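Local coordinates for protein glycosyl hydrolase 25 (Streptococcus pneumoniae, PDB 4FF5) that probably hydrolyses glycosidic bonds of cell-wall peptidoglycan, as family 25 glycosyl hydrolases do, and acts as a virulence factor in host-cell invasion, at residues L50-I54 against K255-F259; L224-I228 against P251-K255. One frame throughout, in Å; residues are numbered along the deposited sequence. Where two conformers were deposited one is given.

Contact 1 (L50-I54 against K255-F259); sequences LDKPI and KEETF
The loop 50-54, which carries the chain from helix 39-48 into the first barrel strand, lies against the first turn of the C-terminal helix 255-263. Residues 255-259 are helical, with phi/psi near -60/-45 and the bond from Phe259 N to Lys255 O at 2.9 Å. Opposite them, Leu50 (-54/-31) and Asp51 (-90/3) turn, and Lys52 and Pro53 are extended with psi near 155°, leading into Ile54 at the start of strand 54-57. The backbones come nearest at Leu50 and Glu256, 7.3 Å between CA atoms.

Side chains span that gap. Lys255 points toward the loop with all four chi angles t, a fully extended chain that carries NZ to Leu50 O (3.0 Å) and to Asp51 OD1 (2.9 Å), the latter a salt bridge. Asp51 takes chi1 m, which brings OD1 back although its CA-CB bond points away. A water accepts from Lys255 NZ (2.8 Å) and donates to Lys52 O (2.9 Å). Leu50, chi1 t and chi2 p, sets CD1 3.6 Å from Phe259 CB and CD2 4.0 Å from Glu256 CA. Phe259 (t, chi2 89°) points toward the loop; Ile54 CD1, with chi1 m and chi2 t, meets the ring edge 4.3 Å from Phe259 CD1. The ring also stacks with Phe263 one turn further on.

In this TIM-type barrel the contact joins the N-terminal entry to strand 54-57 with the helix following the last strand. Its chemistry pairs an apolar Leu50-Phe259-Ile54 cluster with a lysine charge matched by a carboxylate, its ammonium group also donating to a backbone carbonyl and a water.

Contact 2 (L224-I228 against P251-K255); sequences LDYDI and PLKNK
This is a loop-to-loop contact held mainly by a salt-bridge network, at one end of the TIM-type barrel: segment 224-228 leads into strand 228-232, and segment 251-255 joins strand 244-249 to helix 255-263. Neither has regular secondary structure apart from Ile228 and Lys255 at their ends. CA atoms pair most closely at Asp227 and Lys253 (6.8 Å), then at Asp225 and Leu252 (8.0 Å). Asp225 (-82/79) centres an inverse gamma turn, with a weak bond from Tyr226 N to Leu224 O at 3.1 Å; Tyr226 is then extended (-80/155). Across from it, Pro251 and Leu252 have psi near -5°, Lys253 is extended (-113/163), and Asn254 is the N-cap, its OD1 accepting from Glu257 N.

Lys253 points toward the facing loop. With chi1 and chi2 both m and the outer two angles t, it folds once and then runs straight, CE lying 3.7 Å from Tyr226 O and 3.4 Å from Asp227 OD1. Asp225, chi1 p, receives the hydrogen-bonded salt bridge at OD2. Asp227, chi1 m, adds a long one from OD1 to Lys253 NZ at 3.8 Å, while its OD2 hydrogen-bonds Ser203 and forms a salt bridge with Lys261, fastening the network to strand 203-207 and the C-terminal helix. Tyr226, chi1 p, leaves its CA in a direction away from the partner, yet the phenol reaches Leu252: OH is 4.0 Å from Leu252 CD1. A water accepts from Lys253 NZ (3.2 Å) and donates to Asp227 OD1 (2.9 Å), completing the network around the short 3.0 Å bond from Lys253 NZ to Asp225 OD2.

Overall arrangement
From the N terminus, helix 39-48 gives way to loop 50-54 and the first barrel strand. The chain then runs through the intervening strands to 224-228, ahead of strand 228-232, passes strand 244-249 and reaches 251-255, which continues into helix 255-263. Contact 1 closes a loop of 200 residues; contact 2, closing 22, nests inside it, and they share Lys255. Their centres lie 11 Å apart. They meet where Thr258 CG2 packs on Asp227 CB (3.7 Å) and Ile54 CD1 on Ile228 CD1 (3.7 Å). Contact 1 ties the approach to strand 54-57 to the first turn of helix 255-263, and contact 2 ties the approach to strand 228-232 to the loop just ahead of that helix.

Contact 1 (L50-I54 against K255-F259)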
loop_
_atom_site.group_PDB
_atom_site.type_symbol
_atom_site.label_atom_id
_atom_site.label_comp_id
_atom_site.label_asym_id
_atom_site.label_seq_id
_atom_site.Cartn_x
_atom_site.Cartn_y
_atom_site.Cartn_z
ATOM N N LEU A 50 -16.866 -7.152 0.865
ATOM C CA LEU A 50 -16.596 -5.740 1.154
ATOM C C LEU A 50 -16.356 -5.433 2.640
ATOM O O LEU A 50 -15.596 -4.535 2.960
ATOM C CB LEU A 50 -17.728 -4.868 0.587
ATOM C CG LEU A 50 -17.666 -3.353 0.719
ATOM C CD1 LEU A 50 -16.512 -2.800 -0.090
ATOM C CD2 LEU A 50 -18.985 -2.751 0.260
ATOM N N ASP A 51 -16.981 -6.177 3.550
ATOM C CA ASP A 51 -16.758 -5.916 4.978
ATOM C C ASP A 51 -15.587 -6.689 5.604
ATOM O O ASP A 51 -15.319 -6.572 6.797
ATOM C CB ASP A 51 -18.053 -6.066 5.768
ATOM C CG ASP A 51 -19.087 -5.006 5.389
ATOM O OD1 ASP A 51 -18.700 -3.882 4.968
ATOM O OD2 ASP A 51 -20.290 -5.298 5.504
ATOM N N LYS A 52 -14.876 -7.451 4.781
ATOM C CA LYS A 52 -13.646 -8.083 5.209
ATOM C C LYS A 52 -12.522 -7.039 5.076
ATOM O O LYS A 52 -12.611 -6.130 4.247
ATOM C CB LYS A 52 -13.374 -9.331 4.372
ATOM C CG LYS A 52 -14.174 -10.546 4.839
ATOM C CD LYS A 52 -14.539 -11.465 3.686
ATOM C CE LYS A 52 -15.280 -12.720 4.145
ATOM N NZ LYS A 52 -16.203 -12.468 5.286
ATOM N N PRO A 53 -11.480 -7.149 5.911
ATOM C CA PRO A 53 -10.482 -6.079 5.960
ATOM C C PRO A 53 -9.557 -6.055 4.736
ATOM O O PRO A 53 -9.463 -7.049 4.005
ATOM C CB PRO A 53 -9.674 -6.426 7.206
ATOM C CG PRO A 53 -9.792 -7.895 7.335
ATOM C CD PRO A 53 -11.176 -8.237 6.859
ATOM N N ILE A 54 -8.908 -4.914 4.520
ATOM C CA ILE A 54 -7.851 -4.778 3.520
ATOM C C ILE A 54 -6.503 -4.938 4.232
ATOM O O ILE A 54 -6.245 -4.274 5.245
ATOM C CB ILE A 54 -7.921 -3.405 2.814
ATOM C CG1 ILE A 54 -9.236 -3.282 2.005
ATOM C CG2 ILE A 54 -6.671 -3.149 1.965
ATOM C CD1 ILE A 54 -9.675 -1.836 1.820
ATOM N N LYS A 255 -18.478 3.444 1.297
ATOM C CA LYS A 255 -17.567 2.307 1.314
ATOM C C LYS A 255 -17.419 1.604 -0.044
ATOM O O LYS A 255 -16.288 1.380 -0.527
ATOM C CB LYS A 255 -17.939 1.309 2.407
ATOM C CG LYS A 255 -16.886 0.231 2.565
ATOM C CD LYS A 255 -17.108 -0.586 3.814
ATOM C CE LYS A 255 -15.879 -1.435 4.078
ATOM N NZ LYS A 255 -16.137 -2.454 5.117
ATOM N N GLU A 256 -18.548 1.257 -0.653
ATOM C CA GLU A 256 -18.532 0.600 -1.950
ATOM C C GLU A 256 -17.856 1.440 -3.049
ATOM O O GLU A 256 -17.044 0.912 -3.808
ATOM C CB GLU A 256 -19.948 0.211 -2.368
ATOM C CG GLU A 256 -19.978 -0.817 -3.487
ATOM C CD GLU A 256 -21.385 -1.090 -3.968
ATOM O OE1 GLU A 256 -21.574 -1.258 -5.189
ATOM O OE2 GLU A 256 -22.296 -1.128 -3.118
ATOM N N GLU A 257 -18.172 2.734 -3.131
ATOM C CA GLU A 257 -17.552 3.619 -4.146
ATOM C C GLU A 257 -16.049 3.774 -3.971
ATOM O O GLU A 257 -15.302 3.803 -4.950
ATOM C CB GLU A 257 -18.191 5.012 -4.156
ATOM C CG GLU A 257 -19.502 5.088 -4.931
ATOM C CD GLU A 257 -20.182 6.440 -4.785
ATOM O OE1 GLU A 257 -19.552 7.372 -4.215
ATOM O OE2 GLU A 257 -21.339 6.572 -5.249
ATOM N N THR A 258 -15.620 3.897 -2.719
ATOM C CA THR A 258 -14.207 4.074 -2.393
ATOM C C THR A 258 -13.407 2.793 -2.608
ATOM O O THR A 258 -12.275 2.833 -3.083
ATOM C CB THR A 258 -14.029 4.630 -0.965
ATOM O OG1 THR A 258 -14.776 5.854 -0.847
ATOM C CG2 THR A 258 -12.552 4.947 -0.678
ATOM N N PHE A 259 -13.995 1.657 -2.266
ATOM C CA PHE A 259 -13.367 0.389 -2.586
ATOM C C PHE A 259 -13.177 0.240 -4.103
ATOM O O PHE A 259 -12.123 -0.194 -4.561
ATOM C CB PHE A 259 -14.175 -0.800 -2.028
ATOM C CG PHE A 259 -13.472 -2.107 -2.194
ATOM C CD1 PHE A 259 -12.603 -2.571 -1.215
ATOM C CD2 PHE A 259 -13.625 -2.843 -3.358
ATOM C CE1 PHE A 259 -11.910 -3.762 -1.394
ATOM C CE2 PHE A 259 -12.955 -4.036 -3.541
ATOM C CZ PHE A 259 -12.089 -4.492 -2.558
HETATM O O HOH W 1 -13.725 -3.826 5.556
#

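Contact 2 (L224-I228 against P251-K255)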
loop_
_atom_site.group_PDB
_atom_site.type_symbol
_atom_site.label_atom_id
_atom_site.label_comp_id
_atom_site.label_asym_id
_atom_site.label_seq_id
_atom_site.Cartn_x
_atom_site.Cartn_y
_atom_site.Cartn_z
ATOM N N LEU A 224 -8.263 16.218 6.922
ATOM C CA LEU A 224 -7.982 15.915 5.509
ATOM C C LEU A 224 -8.851 14.713 5.109
ATOM O O LEU A 224 -8.977 13.802 5.918
ATOM C CB LEU A 224 -6.489 15.596 5.312
ATOM C CG LEU A 224 -6.020 15.199 3.905
ATOM C CD1 LEU A 224 -6.088 16.390 2.964
ATOM C CD2 LEU A 224 -4.610 14.623 3.936
ATOM N N ASP A 225 -9.424 14.705 3.893
ATOM C CA ASP A 225 -10.318 13.603 3.453
ATOM C C ASP A 225 -9.627 12.336 2.908
ATOM O O ASP A 225 -9.588 12.070 1.688
ATOM C CB ASP A 225 -11.348 14.097 2.435
ATOM C CG ASP A 225 -10.762 14.272 1.056
ATOM O OD1 ASP A 225 -9.696 14.909 0.941
ATOM O OD2 ASP A 225 -11.369 13.764 0.082
ATOM N N TYR A 226 -9.139 11.505 3.803
ATOM C CA TYR A 226 -8.441 10.281 3.403
ATOM C C TYR A 226 -9.432 9.146 3.024
ATOM O O TYR A 226 -10.575 9.108 3.501
ATOM C CB TYR A 226 -7.498 9.878 4.538
ATOM C CG TYR A 226 -8.238 9.626 5.837
ATOM C CD1 TYR A 226 -8.701 8.348 6.163
ATOM C CD2 TYR A 226 -8.493 10.675 6.734
ATOM C CE1 TYR A 226 -9.408 8.122 7.332
ATOM C CE2 TYR A 226 -9.218 10.463 7.897
ATOM C CZ TYR A 226 -9.665 9.185 8.196
ATOM O OH TYR A 226 -10.343 8.959 9.368
ATOM N N ASP A 227 -8.971 8.217 2.184
ATOM C CA ASP A 227 -9.805 7.120 1.705
ATOM C C ASP A 227 -9.656 5.854 2.535
ATOM O O ASP A 227 -10.564 5.022 2.608
ATOM C CB ASP A 227 -9.421 6.778 0.264
ATOM C CG ASP A 227 -9.933 7.779 -0.736
ATOM O OD1 ASP A 227 -10.886 8.518 -0.427
ATOM O OD2 ASP A 227 -9.391 7.813 -1.860
ATOM N N ILE A 228 -8.492 5.679 3.147
ATOM C CA ILE A 228 -8.185 4.382 3.757
ATOM C C ILE A 228 -7.265 4.602 4.974
ATOM O O ILE A 228 -6.423 5.498 4.981
ATOM C CB ILE A 228 -7.629 3.389 2.685
ATOM C CG1 ILE A 228 -7.301 2.008 3.288
ATOM C CG2 ILE A 228 -6.490 4.013 1.875
ATOM C CD1 ILE A 228 -7.199 0.886 2.263
ATOM N N PRO A 251 -14.790 5.266 7.327
ATOM C CA PRO A 251 -16.246 5.400 7.457
ATOM C C PRO A 251 -16.773 6.776 7.041
ATOM O O PRO A 251 -17.988 6.963 6.962
ATOM C CB PRO A 251 -16.488 5.166 8.957
ATOM C CG PRO A 251 -15.352 4.285 9.364
ATOM C CD PRO A 251 -14.183 4.876 8.613
ATOM N N LEU A 252 -15.876 7.710 6.742
ATOM C CA LEU A 252 -16.294 9.029 6.260
ATOM C C LEU A 252 -16.572 9.052 4.761
ATOM O O LEU A 252 -17.008 10.071 4.222
ATOM C CB LEU A 252 -15.251 10.087 6.617
ATOM C CG LEU A 252 -15.084 10.296 8.123
ATOM C CD1 LEU A 252 -13.711 10.868 8.434
ATOM C CD2 LEU A 252 -16.194 11.196 8.674
ATOM N N LYS A 253 -16.304 7.936 4.090
ATOM C CA LYS A 253 -16.501 7.829 2.642
ATOM C C LYS A 253 -17.634 6.843 2.382
ATOM O O LYS A 253 -18.000 6.083 3.277
ATOM C CB LYS A 253 -15.199 7.344 1.962
ATOM C CG LYS A 253 -14.028 8.325 2.040
ATOM C CD LYS A 253 -14.240 9.480 1.075
ATOM C CE LYS A 253 -13.154 10.523 1.202
ATOM N NZ LYS A 253 -13.242 11.458 0.049
ATOM N N ASN A 254 -18.203 6.849 1.178
ATOM C CA ASN A 254 -19.082 5.748 0.773
ATOM C C ASN A 254 -18.214 4.507 0.552
ATOM O O ASN A 254 -17.328 4.515 -0.303
ATOM C CB ASN A 254 -19.847 6.071 -0.504
ATOM C CG ASN A 254 -20.653 4.884 -1.015
ATOM O OD1 ASN A 254 -20.130 3.990 -1.677
ATOM N ND2 ASN A 254 -21.946 4.876 -0.708
ATOM N N LYS A 255 -18.478 3.444 1.297
ATOM C CA LYS A 255 -17.567 2.307 1.314
ATOM C C LYS A 255 -17.419 1.604 -0.044
ATOM O O LYS A 255 -16.288 1.380 -0.527
ATOM C CB LYS A 255 -17.939 1.309 2.407
ATOM C CG LYS A 255 -16.886 0.231 2.565
ATOM C CD LYS A 255 -17.108 -0.586 3.814
ATOM C CE LYS A 255 -15.879 -1.435 4.078
ATOM N NZ LYS A 255 -16.137 -2.454 5.117
HETATM O O HOH W 2 -12.689 9.508 -2.432
#